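Local coordinates for protein racemase (Pseudovibrio sp. JE062, PDB 3MKC) that belongs to the mandelate racemase/muconate lactonizing enzyme family of the enolase superfamily, joining an N-terminal domain to a C-terminal barrel domain, at residues 9-15 / 75-81; 208-214 / 234-240; 297-301 / 328-334; 339-343 / 358-362. All coordinates share one frame; numbering follows the deposited sequence.

Contact 1 (9-15 / 75-81); sequences VAPIKSI and AIGRLPI
Two proline rings, one from each segment, face the opposite backbone. The CD corner of Pro80 lies 3.0 Å from Ala10 O, while its ring and the Ile12 side chain run past each other in opposite directions, CG near Ile12 CG1. Pro11 turns CB toward Gly77 O at 3.3 Å, and its CG runs alongside Leu79 CD2, both side chains pointing the same way. Beyond the rings, the flat peptide groups pair off: Ile12 N donates to Arg78 O (2.8 Å) from 25° out of the carbonyl plane, and Gly77 N returns a bond of equal length to Ile12 O. Ile12 is thus gripped through both backbone polar atoms.

The acceptor and donor sit on a type II beta turn, Ala75 to Arg78, closed by Arg78 N on Ala75 O; Gly77 takes the positive phi (94°) of its third position. This turn edges the first strand of the N-terminal domain's antiparallel sheet; on its other side this strand pairs with strand 29-38, where Lys13 and Ser14 face Thr37 in a classic beta bulge.

Ile12 carries CD1 to the turn, 3.5 Å from Ala75 O, and its flank is covered by Leu114 of helix 102-122. Ile15 CD1 presses tightly on Ala75 CB at 3.5 Å. Although Ile76 CB points away, its chain bends back, bringing CD1 to 3.9 Å from Ile15 CG1. Val9 CG1 closes the far end against Ile81 CG2 (3.7 Å).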
# COMPACT_ATOMS: atom_id res chain seq x y z
N VAL A 9 15.16 -21.67 11.99
CA VAL A 9 15.38 -20.95 10.74
C VAL A 9 15.69 -22.00 9.68
O VAL A 9 16.86 -22.28 9.39
CB VAL A 9 16.55 -19.96 10.87
CG1 VAL A 9 16.69 -19.14 9.60
CG2 VAL A 9 16.32 -19.06 12.06
N ALA A 10 14.64 -22.59 9.12
CA ALA A 10 14.78 -23.64 8.12
C ALA A 10 14.63 -23.09 6.71
O ALA A 10 13.99 -22.06 6.50
CB ALA A 10 13.75 -24.73 8.36
N PRO A 11 15.19 -23.79 5.71
CA PRO A 11 15.12 -23.36 4.31
C PRO A 11 13.71 -23.37 3.74
O PRO A 11 12.85 -24.13 4.20
CB PRO A 11 16.02 -24.38 3.58
CG PRO A 11 16.89 -24.95 4.67
CD PRO A 11 15.94 -25.06 5.82
N ILE A 12 13.49 -22.53 2.75
CA ILE A 12 12.20 -22.44 2.08
C ILE A 12 12.02 -23.72 1.26
O ILE A 12 12.92 -24.12 0.52
CB ILE A 12 12.16 -21.22 1.13
CG1 ILE A 12 12.24 -19.94 1.96
CG2 ILE A 12 10.91 -21.26 0.27
CD1 ILE A 12 12.29 -18.67 1.12
N LYS A 13 10.87 -24.36 1.40
CA LYS A 13 10.59 -25.59 0.66
C LYS A 13 9.73 -25.32 -0.57
O LYS A 13 9.95 -25.92 -1.63
CB LYS A 13 9.89 -26.60 1.57
CG LYS A 13 9.54 -27.91 0.88
CD LYS A 13 8.88 -28.86 1.85
CE LYS A 13 8.48 -30.17 1.19
NZ LYS A 13 7.98 -31.13 2.22
N SER A 14 8.75 -24.44 -0.44
CA SER A 14 7.88 -24.14 -1.56
C SER A 14 7.30 -22.74 -1.51
O SER A 14 7.24 -22.10 -0.46
CB SER A 14 6.73 -25.15 -1.62
OG SER A 14 5.82 -24.96 -0.54
N ILE A 15 6.86 -22.27 -2.67
CA ILE A 15 6.25 -20.96 -2.80
C ILE A 15 5.06 -21.14 -3.72
O ILE A 15 5.21 -21.51 -4.90
CB ILE A 15 7.23 -19.92 -3.38
CG1 ILE A 15 8.39 -19.71 -2.40
CG2 ILE A 15 6.49 -18.60 -3.61
CD1 ILE A 15 9.39 -18.64 -2.83
N ALA A 75 14.50 -18.34 -4.55
CA ALA A 75 14.10 -18.27 -3.15
C ALA A 75 14.09 -19.66 -2.53
O ALA A 75 14.47 -19.84 -1.37
CB ALA A 75 12.72 -17.64 -3.04
N ILE A 76 13.65 -20.65 -3.30
CA ILE A 76 13.60 -22.03 -2.82
C ILE A 76 14.96 -22.47 -2.29
O ILE A 76 15.98 -22.30 -2.96
CB ILE A 76 13.18 -23.00 -3.95
CG1 ILE A 76 11.86 -22.56 -4.56
CG2 ILE A 76 13.08 -24.42 -3.40
CD1 ILE A 76 10.71 -22.54 -3.60
N GLY A 77 14.97 -23.03 -1.09
CA GLY A 77 16.21 -23.49 -0.50
C GLY A 77 16.90 -22.49 0.41
O GLY A 77 17.72 -22.87 1.25
N ARG A 78 16.56 -21.21 0.26
CA ARG A 78 17.17 -20.16 1.06
C ARG A 78 16.55 -20.03 2.45
O ARG A 78 15.41 -20.43 2.68
CB ARG A 78 17.06 -18.81 0.34
CG ARG A 78 17.74 -18.75 -1.03
CD ARG A 78 19.24 -18.94 -0.92
NE ARG A 78 19.88 -17.87 -0.16
CZ ARG A 78 20.17 -16.67 -0.65
NH1 ARG A 78 19.88 -16.38 -1.91
NH2 ARG A 78 20.76 -15.76 0.12
N LEU A 79 17.33 -19.49 3.39
CA LEU A 79 16.84 -19.28 4.75
C LEU A 79 16.05 -17.97 4.72
O LEU A 79 16.58 -16.93 4.33
CB LEU A 79 18.03 -19.17 5.71
CG LEU A 79 18.95 -20.40 5.72
CD1 LEU A 79 20.13 -20.18 6.65
CD2 LEU A 79 18.14 -21.62 6.16
N PRO A 80 14.77 -18.02 5.12
CA PRO A 80 13.81 -16.91 5.16
C PRO A 80 14.32 -15.63 5.82
O PRO A 80 13.85 -14.53 5.50
CB PRO A 80 12.62 -17.50 5.91
CG PRO A 80 12.70 -18.95 5.58
CD PRO A 80 14.16 -19.22 5.72
N ILE A 81 15.27 -15.77 6.74
CA ILE A 81 15.83 -14.63 7.45
C ILE A 81 16.65 -13.69 6.56
O ILE A 81 16.79 -12.51 6.87
CB ILE A 81 16.71 -15.11 8.64
CG1 ILE A 81 17.24 -13.91 9.42
CG2 ILE A 81 17.88 -15.94 8.13
CD1 ILE A 81 16.17 -13.02 10.00

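Contact 2 (208-214 / 234-240); sequences MMVDYLY and LYFAEAT
Backbone bonds knit residues 208-211 to 236-238 as parallel neighbours in the barrel sheet of the enolase-type C-terminal domain; helix 219-228 completes this beta-alpha-beta unit. Glu238 N meets Val210 O at 2.7 Å almost head-on, and Tyr212 N reaches Glu238 O with a nearly straight N-H (170°). Tyr235 N bonds Met208 O near the start of the pair, and past the strands Tyr214 N bonds Ala239 O. An Asx turn follows the first strand, Leu213 N meeting Asp211 OD1 from above the carboxylate plane.

Aromatic rings take part at several points of the pair. Met209, a selenomethionine, lays CG over the centre of the Phe236 ring, 3.5 Å from the centroid. Its chain then bends at chi2 (78°), bringing SE obliquely to the Tyr235 ring in a Met-aromatic contact and CE over one face of it, toward the rim. Near the other end, Ala239 CB sits over the middle of the Tyr214 ring in a CH-pi contact, 3.4 Å from the centroid. Tyr212 packs CE2 against Ala237 CB, with Glu238 O at its ring edge.

Apolar contacts fill the start of the pair, where Leu234 touches Met208 CE with CD2 and Val210 CG2 with CD1.

Among charged groups, the carboxylates of Asp211 and Glu238 stack with planes 25° apart, OD2 and OE2 only 3.4 Å from each other; Lys177 forms a salt bridge with Glu238 OE1. A water joins the phenol to the backbone, 2.7 Å from Tyr212 OH and donating to Phe236 O.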
# COMPACT_ATOMS: atom_id res chain seq x y z
N MSE A 208 -7.73 16.05 6.11
CA MSE A 208 -8.45 15.57 4.94
C MSE A 208 -7.57 15.54 3.70
O MSE A 208 -7.03 16.56 3.29
CB MSE A 208 -9.65 16.46 4.67
CG MSE A 208 -10.54 15.99 3.52
SE MSE A 208 -12.17 17.01 3.40
CE MSE A 208 -12.09 17.58 1.58
N MSE A 209 -7.45 14.35 3.12
CA MSE A 209 -6.66 14.14 1.91
C MSE A 209 -7.61 14.01 0.74
O MSE A 209 -8.79 13.70 0.93
CB MSE A 209 -5.83 12.87 2.02
CG MSE A 209 -4.72 12.94 3.07
SE MSE A 209 -5.26 12.72 4.91
CE MSE A 209 -3.75 11.73 5.51
N VAL A 210 -7.12 14.25 -0.47
CA VAL A 210 -7.97 14.16 -1.66
C VAL A 210 -7.32 13.40 -2.81
O VAL A 210 -6.17 13.66 -3.16
CB VAL A 210 -8.37 15.56 -2.16
CG1 VAL A 210 -9.38 15.44 -3.31
CG2 VAL A 210 -8.97 16.38 -1.02
N ASP A 211 -8.08 12.47 -3.38
CA ASP A 211 -7.64 11.66 -4.51
C ASP A 211 -8.43 12.15 -5.71
O ASP A 211 -9.65 11.96 -5.78
CB ASP A 211 -7.94 10.18 -4.24
CG ASP A 211 -7.59 9.27 -5.42
OD1 ASP A 211 -7.10 9.77 -6.45
OD2 ASP A 211 -7.82 8.05 -5.30
N TYR A 212 -7.75 12.80 -6.65
CA TYR A 212 -8.41 13.33 -7.83
C TYR A 212 -8.57 12.30 -8.95
O TYR A 212 -9.13 12.59 -10.00
CB TYR A 212 -7.66 14.58 -8.31
CG TYR A 212 -7.69 15.71 -7.30
CD1 TYR A 212 -8.71 16.66 -7.31
CD2 TYR A 212 -6.72 15.80 -6.30
CE1 TYR A 212 -8.76 17.68 -6.35
CE2 TYR A 212 -6.76 16.80 -5.35
CZ TYR A 212 -7.78 17.75 -5.38
OH TYR A 212 -7.81 18.75 -4.42
N LEU A 213 -8.08 11.09 -8.69
CA LEU A 213 -8.17 9.98 -9.63
C LEU A 213 -7.76 10.26 -11.08
O LEU A 213 -8.43 9.82 -12.02
CB LEU A 213 -9.60 9.40 -9.61
CG LEU A 213 -9.93 8.62 -8.34
CD1 LEU A 213 -11.45 8.44 -8.21
CD2 LEU A 213 -9.22 7.27 -8.39
N TYR A 214 -6.66 10.99 -11.24
CA TYR A 214 -6.12 11.27 -12.56
C TYR A 214 -7.08 11.91 -13.55
O TYR A 214 -7.06 11.58 -14.73
CB TYR A 214 -5.58 9.96 -13.13
CG TYR A 214 -4.62 9.25 -12.20
CD1 TYR A 214 -3.33 9.74 -11.99
CD2 TYR A 214 -5.01 8.10 -11.49
CE1 TYR A 214 -2.46 9.13 -11.11
CE2 TYR A 214 -4.14 7.48 -10.60
CZ TYR A 214 -2.87 8.00 -10.41
OH TYR A 214 -2.00 7.42 -9.52
N LEU A 234 -6.06 21.29 3.16
CA LEU A 234 -6.03 19.86 2.89
C LEU A 234 -4.62 19.30 3.09
O LEU A 234 -3.63 20.00 2.85
CB LEU A 234 -6.53 19.61 1.45
CG LEU A 234 -7.93 20.19 1.17
CD1 LEU A 234 -8.29 20.02 -0.30
CD2 LEU A 234 -8.96 19.50 2.06
N TYR A 235 -4.54 18.05 3.53
CA TYR A 235 -3.26 17.42 3.78
C TYR A 235 -2.48 17.18 2.49
O TYR A 235 -1.28 17.44 2.44
CB TYR A 235 -3.44 16.09 4.51
CG TYR A 235 -2.14 15.56 5.05
CD1 TYR A 235 -1.75 15.83 6.37
CD2 TYR A 235 -1.26 14.86 4.24
CE1 TYR A 235 -0.52 15.41 6.86
CE2 TYR A 235 -0.03 14.44 4.71
CZ TYR A 235 0.34 14.72 6.02
OH TYR A 235 1.58 14.33 6.48
N PHE A 236 -3.14 16.66 1.47
CA PHE A 236 -2.46 16.45 0.20
C PHE A 236 -3.36 16.32 -1.01
O PHE A 236 -4.58 16.15 -0.88
CB PHE A 236 -1.46 15.28 0.29
CG PHE A 236 -2.07 13.89 0.38
CD1 PHE A 236 -3.07 13.47 -0.50
CD2 PHE A 236 -1.53 12.96 1.27
CE1 PHE A 236 -3.52 12.14 -0.49
CE2 PHE A 236 -1.97 11.63 1.29
CZ PHE A 236 -2.96 11.22 0.41
N ALA A 237 -2.76 16.42 -2.19
CA ALA A 237 -3.46 16.31 -3.45
C ALA A 237 -2.88 15.09 -4.17
O ALA A 237 -1.73 15.12 -4.63
CB ALA A 237 -3.26 17.55 -4.28
N GLU A 238 -3.68 14.03 -4.26
CA GLU A 238 -3.27 12.78 -4.88
C GLU A 238 -3.80 12.58 -6.30
O GLU A 238 -4.91 12.98 -6.62
CB GLU A 238 -3.75 11.62 -4.02
CG GLU A 238 -3.56 10.24 -4.62
CD GLU A 238 -4.10 9.15 -3.72
OE1 GLU A 238 -4.06 9.33 -2.49
OE2 GLU A 238 -4.55 8.11 -4.24
N ALA A 239 -3.00 11.93 -7.14
CA ALA A 239 -3.40 11.63 -8.51
C ALA A 239 -3.98 12.85 -9.22
O ALA A 239 -5.08 12.79 -9.78
CB ALA A 239 -4.40 10.48 -8.51
N THR A 240 -3.25 13.95 -9.19
CA THR A 240 -3.69 15.17 -9.84
C THR A 240 -3.41 15.07 -11.34
O THR A 240 -4.30 15.24 -12.16
CB THR A 240 -2.94 16.39 -9.29
OG1 THR A 240 -1.53 16.15 -9.35
CG2 THR A 240 -3.34 16.65 -7.84
O HOH W 1 -6.11 18.54 -2.35

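Contact 3 (297-301 / 328-334); sequences LRRIT and YQFAVGN
Tyr328 and Thr301 reach for each other from opposite directions, phenol against hydroxyl, between helices 293-306 and 319-331 of the barrel domain. Tyr328 OH donates to Thr301 OG1 at 2.8 Å, and OG1 lies in the plane of the tyrosine ring, at its edge. With CG anti to the backbone N (chi1 165°), the ring is carried off its helix toward the partner. Leu297, one helical turn before Thr301, comes to the ring obliquely, its CB 4.0 Å from Tyr328 CE1. On one face of the same ring, toward the rim, lies Gly333 N, part of the chain leaving the helix; both Val332 N and Gly333 N bond to the backbone O of Tyr328.

Val332 CG1 packs against the threonine, 3.7 Å from Thr301 CB, and is also close to Arg298 CA. The methyl of Thr301, CG2, stands anti to the backbone N and rests 3.4 Å from Val332 O and 3.8 Å from Asn334 CG. Asn334 is itself fixed by its amide, which bonds to Thr305 OG1, Val309 O and Val311 N, tying the end of this segment to helix 293-306 and to strand 310-311.

Thr301 OG1 in turn donates a hydrogen bond to Leu297 O (2.7 Å), an oxygen that also accepts from Thr301 N on the opposite face of its plane. The result is a chain of hydrogen bonds of one direction, phenol to hydroxyl to helix carbonyl: the buried phenol has an acceptor for its proton, and Thr301 OG1, which both accepts and donates, is fixed in its rotation.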
# COMPACT_ATOMS: atom_id res chain seq x y z
N LEU A 297 10.24 -0.90 0.25
CA LEU A 297 9.63 0.25 0.90
C LEU A 297 10.57 0.84 1.95
O LEU A 297 10.56 2.04 2.22
CB LEU A 297 8.29 -0.13 1.54
CG LEU A 297 7.11 -0.10 0.56
CD1 LEU A 297 5.86 -0.64 1.24
CD2 LEU A 297 6.86 1.33 0.09
N ARG A 298 11.40 -0.01 2.55
CA ARG A 298 12.36 0.47 3.53
C ARG A 298 13.43 1.31 2.83
O ARG A 298 13.80 2.38 3.30
CB ARG A 298 13.03 -0.69 4.27
CG ARG A 298 13.97 -0.22 5.36
CD ARG A 298 14.68 -1.39 6.02
NE ARG A 298 15.33 -0.96 7.26
CZ ARG A 298 15.98 -1.78 8.09
NH1 ARG A 298 16.08 -3.07 7.82
NH2 ARG A 298 16.52 -1.29 9.20
N ARG A 299 13.94 0.81 1.70
CA ARG A 299 14.96 1.58 0.98
C ARG A 299 14.36 2.88 0.48
O ARG A 299 14.99 3.94 0.55
CB ARG A 299 15.52 0.78 -0.20
CG ARG A 299 16.53 -0.26 0.24
CD ARG A 299 17.22 -0.91 -0.94
NE ARG A 299 16.36 -1.85 -1.63
CZ ARG A 299 16.51 -3.18 -1.60
NH1 ARG A 299 17.50 -3.71 -0.89
NH2 ARG A 299 15.70 -3.97 -2.29
N ILE A 300 13.14 2.79 -0.03
CA ILE A 300 12.44 3.95 -0.55
C ILE A 300 12.21 5.00 0.53
O ILE A 300 12.39 6.19 0.30
CB ILE A 300 11.09 3.54 -1.14
CG1 ILE A 300 11.33 2.71 -2.41
CG2 ILE A 300 10.22 4.76 -1.40
CD1 ILE A 300 10.06 2.11 -2.99
N THR A 301 11.81 4.55 1.72
CA THR A 301 11.53 5.49 2.79
C THR A 301 12.77 6.17 3.37
O THR A 301 12.74 7.36 3.69
CB THR A 301 10.74 4.81 3.92
OG1 THR A 301 9.55 4.23 3.38
CG2 THR A 301 10.34 5.83 4.98
N TYR A 328 4.81 -1.78 8.90
CA TYR A 328 5.57 -0.78 8.15
C TYR A 328 5.58 0.56 8.90
O TYR A 328 6.64 1.14 9.16
CB TYR A 328 4.94 -0.57 6.77
CG TYR A 328 5.44 0.69 6.09
CD1 TYR A 328 6.64 0.69 5.38
CD2 TYR A 328 4.77 1.91 6.24
CE1 TYR A 328 7.17 1.87 4.85
CE2 TYR A 328 5.29 3.09 5.72
CZ TYR A 328 6.49 3.06 5.03
OH TYR A 328 7.04 4.23 4.55
N GLN A 329 4.40 1.05 9.27
CA GLN A 329 4.33 2.34 9.95
C GLN A 329 5.09 2.38 11.27
O GLN A 329 5.64 3.41 11.64
CB GLN A 329 2.87 2.76 10.19
CG GLN A 329 2.73 4.20 10.66
CD GLN A 329 3.05 5.22 9.57
OE1 GLN A 329 3.60 4.88 8.52
NE2 GLN A 329 2.71 6.48 9.82
N PHE A 330 5.13 1.26 11.98
CA PHE A 330 5.85 1.23 13.25
C PHE A 330 7.37 1.30 13.10
O PHE A 330 8.03 2.09 13.78
CB PHE A 330 5.49 -0.03 14.04
CG PHE A 330 4.33 0.17 14.98
CD1 PHE A 330 4.49 0.92 16.14
CD2 PHE A 330 3.08 -0.38 14.69
CE1 PHE A 330 3.41 1.14 17.00
CE2 PHE A 330 2.00 -0.16 15.55
CZ PHE A 330 2.17 0.60 16.71
N ALA A 331 7.91 0.49 12.20
CA ALA A 331 9.36 0.43 12.05
C ALA A 331 9.98 1.26 10.93
O ALA A 331 11.13 1.67 11.04
CB ALA A 331 9.79 -1.02 11.86
N VAL A 332 9.21 1.51 9.88
CA VAL A 332 9.72 2.23 8.71
C VAL A 332 9.10 3.60 8.44
O VAL A 332 9.81 4.53 8.06
CB VAL A 332 9.51 1.37 7.44
CG1 VAL A 332 10.24 1.99 6.26
CG2 VAL A 332 10.00 -0.05 7.70
N GLY A 333 7.79 3.70 8.63
CA GLY A 333 7.08 4.95 8.38
C GLY A 333 7.75 6.22 8.85
O GLY A 333 8.30 6.28 9.96
N ASN A 334 7.71 7.25 8.01
CA ASN A 334 8.32 8.53 8.35
C ASN A 334 7.29 9.65 8.33
O ASN A 334 7.66 10.83 8.41
CB ASN A 334 9.47 8.85 7.38
CG ASN A 334 8.98 9.25 5.99
OD1 ASN A 334 7.79 9.17 5.69
ND2 ASN A 334 9.90 9.68 5.14

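Contact 4 (339-343 / 358-362); sequences EYVHP and EAELV
Tyr340 and Glu358 extend toward one another from opposite directions, bringing the phenol OH 3.0 Å from carboxylate OE2. The tyrosine stands with CG anti to its backbone N (chi1 -164°), which sends the ring outward from the short barrel strand 339-340. Glu358 also starts with CG opposite the backbone N but then folds at chi2 (70°), so that its carboxylate turns in to the partner, 77° from the plane of the ring. The bend also brings Glu358 CD to 3.6 Å from Pro343 CG, and the proline packs against this carboxylate carbon.

Farther along, His342 and Leu361 meet at a slant, CD2 of the imidazole lying 3.9 Å from CD2 of the leucine. Pro343 CD covers one face of the histidine ring near its rim, while ND1 accepts from Glu344 N, which fixes the ring's rotation. The contact thus ties the chain leaving strand 339-340 to the loop between strands 355-356 and 366-367, with Phe366 touching Tyr340, Ala359 and Leu361.

A water donates to Tyr340 OH at 2.9 Å and accepts from Ala359 N at 3.0 Å, linking phenol to loop backbone. Arg351 forms a salt bridge with Glu358 OE2, which would be expected to stabilise the ionised carboxylate, and a weak hydrogen bond with Val341 O. The shared water and the bridging arginine are consistent with a polar link between loop and strand end.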
# COMPACT_ATOMS: atom_id res chain seq x y z
N GLU A 339 -1.91 4.89 4.73
CA GLU A 339 -3.22 4.47 4.25
C GLU A 339 -3.67 3.13 4.81
O GLU A 339 -2.91 2.16 4.82
CB GLU A 339 -3.28 4.41 2.72
CG GLU A 339 -4.63 3.94 2.19
CD GLU A 339 -4.80 4.12 0.69
OE1 GLU A 339 -3.83 3.86 -0.05
OE2 GLU A 339 -5.91 4.49 0.26
N TYR A 340 -4.92 3.10 5.25
CA TYR A 340 -5.50 1.90 5.81
C TYR A 340 -6.98 1.84 5.43
O TYR A 340 -7.67 2.86 5.42
CB TYR A 340 -5.37 1.92 7.32
CG TYR A 340 -5.58 0.57 7.98
CD1 TYR A 340 -4.52 -0.33 8.12
CD2 TYR A 340 -6.83 0.20 8.46
CE1 TYR A 340 -4.70 -1.56 8.74
CE2 TYR A 340 -7.03 -1.03 9.08
CZ TYR A 340 -5.96 -1.90 9.22
OH TYR A 340 -6.15 -3.11 9.82
N VAL A 341 -7.45 0.65 5.09
CA VAL A 341 -8.85 0.46 4.76
C VAL A 341 -9.40 -0.35 5.92
O VAL A 341 -8.93 -1.44 6.22
CB VAL A 341 -9.02 -0.31 3.42
CG1 VAL A 341 -8.33 -1.66 3.50
CG2 VAL A 341 -10.50 -0.47 3.10
N HIS A 342 -10.38 0.22 6.61
CA HIS A 342 -10.97 -0.43 7.77
C HIS A 342 -12.29 -1.09 7.41
O HIS A 342 -13.05 -0.57 6.60
CB HIS A 342 -11.16 0.60 8.89
CG HIS A 342 -11.51 -0.01 10.21
ND1 HIS A 342 -12.76 -0.50 10.50
CD2 HIS A 342 -10.75 -0.24 11.31
CE1 HIS A 342 -12.76 -1.01 11.72
NE2 HIS A 342 -11.55 -0.86 12.23
N PRO A 343 -12.58 -2.26 8.01
CA PRO A 343 -13.81 -3.03 7.78
C PRO A 343 -15.12 -2.29 8.06
O PRO A 343 -16.11 -2.49 7.36
CB PRO A 343 -13.63 -4.24 8.69
CG PRO A 343 -12.16 -4.43 8.71
CD PRO A 343 -11.66 -3.01 8.88
N GLU A 358 -8.18 -9.26 12.76
CA GLU A 358 -8.17 -7.87 12.30
C GLU A 358 -7.67 -7.03 13.48
O GLU A 358 -8.15 -7.19 14.60
CB GLU A 358 -9.60 -7.44 11.94
CG GLU A 358 -9.71 -6.05 11.33
CD GLU A 358 -9.14 -5.99 9.93
OE1 GLU A 358 -9.45 -6.89 9.13
OE2 GLU A 358 -8.38 -5.04 9.64
N ALA A 359 -6.71 -6.15 13.22
CA ALA A 359 -6.17 -5.31 14.28
C ALA A 359 -7.23 -4.36 14.80
O ALA A 359 -7.98 -3.76 14.03
CB ALA A 359 -4.97 -4.52 13.76
N GLU A 360 -7.29 -4.21 16.12
CA GLU A 360 -8.28 -3.32 16.72
C GLU A 360 -7.84 -1.86 16.70
O GLU A 360 -6.79 -1.50 17.22
CB GLU A 360 -8.58 -3.76 18.16
CG GLU A 360 -9.33 -5.09 18.26
CD GLU A 360 -9.80 -5.41 19.67
OE1 GLU A 360 -9.11 -6.17 20.39
OE2 GLU A 360 -10.87 -4.89 20.06
N LEU A 361 -8.66 -1.03 16.07
CA LEU A 361 -8.38 0.40 15.98
C LEU A 361 -8.92 1.04 17.25
O LEU A 361 -10.14 1.05 17.48
CB LEU A 361 -9.06 0.99 14.75
CG LEU A 361 -8.68 2.43 14.40
CD1 LEU A 361 -7.21 2.48 13.99
CD2 LEU A 361 -9.56 2.93 13.27
N VAL A 362 -8.03 1.55 18.09
CA VAL A 362 -8.42 2.17 19.35
C VAL A 362 -8.12 3.66 19.37
O VAL A 362 -6.96 4.06 19.23
CB VAL A 362 -7.70 1.50 20.54
CG1 VAL A 362 -8.09 2.18 21.84
CG2 VAL A 362 -8.03 0.01 20.60
O HOH W 2 -5.15 -5.67 10.66

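The four contacts follow one another in series along the chain, each closing before the next opens. Contact 1 belongs to the N-terminal domain and lies on the far side of the chain's centre from contact 2, about 41 Å between centres. Contacts 2, 3 and 4 all fall in the enolase-type barrel domain, with centres 18 to 21 Å apart, and none touches another. Contacts 2 and 4 reach the same curled sheet, whereas contact 3 joins two helices, the second of which, 319-331, leads directly into strand 339-340 of contact 4. The two-domain build is thus held within each part: contact 1 inside the N-terminal domain, contacts 2 to 4 tying strand pair, helix pair and loop within the barrel.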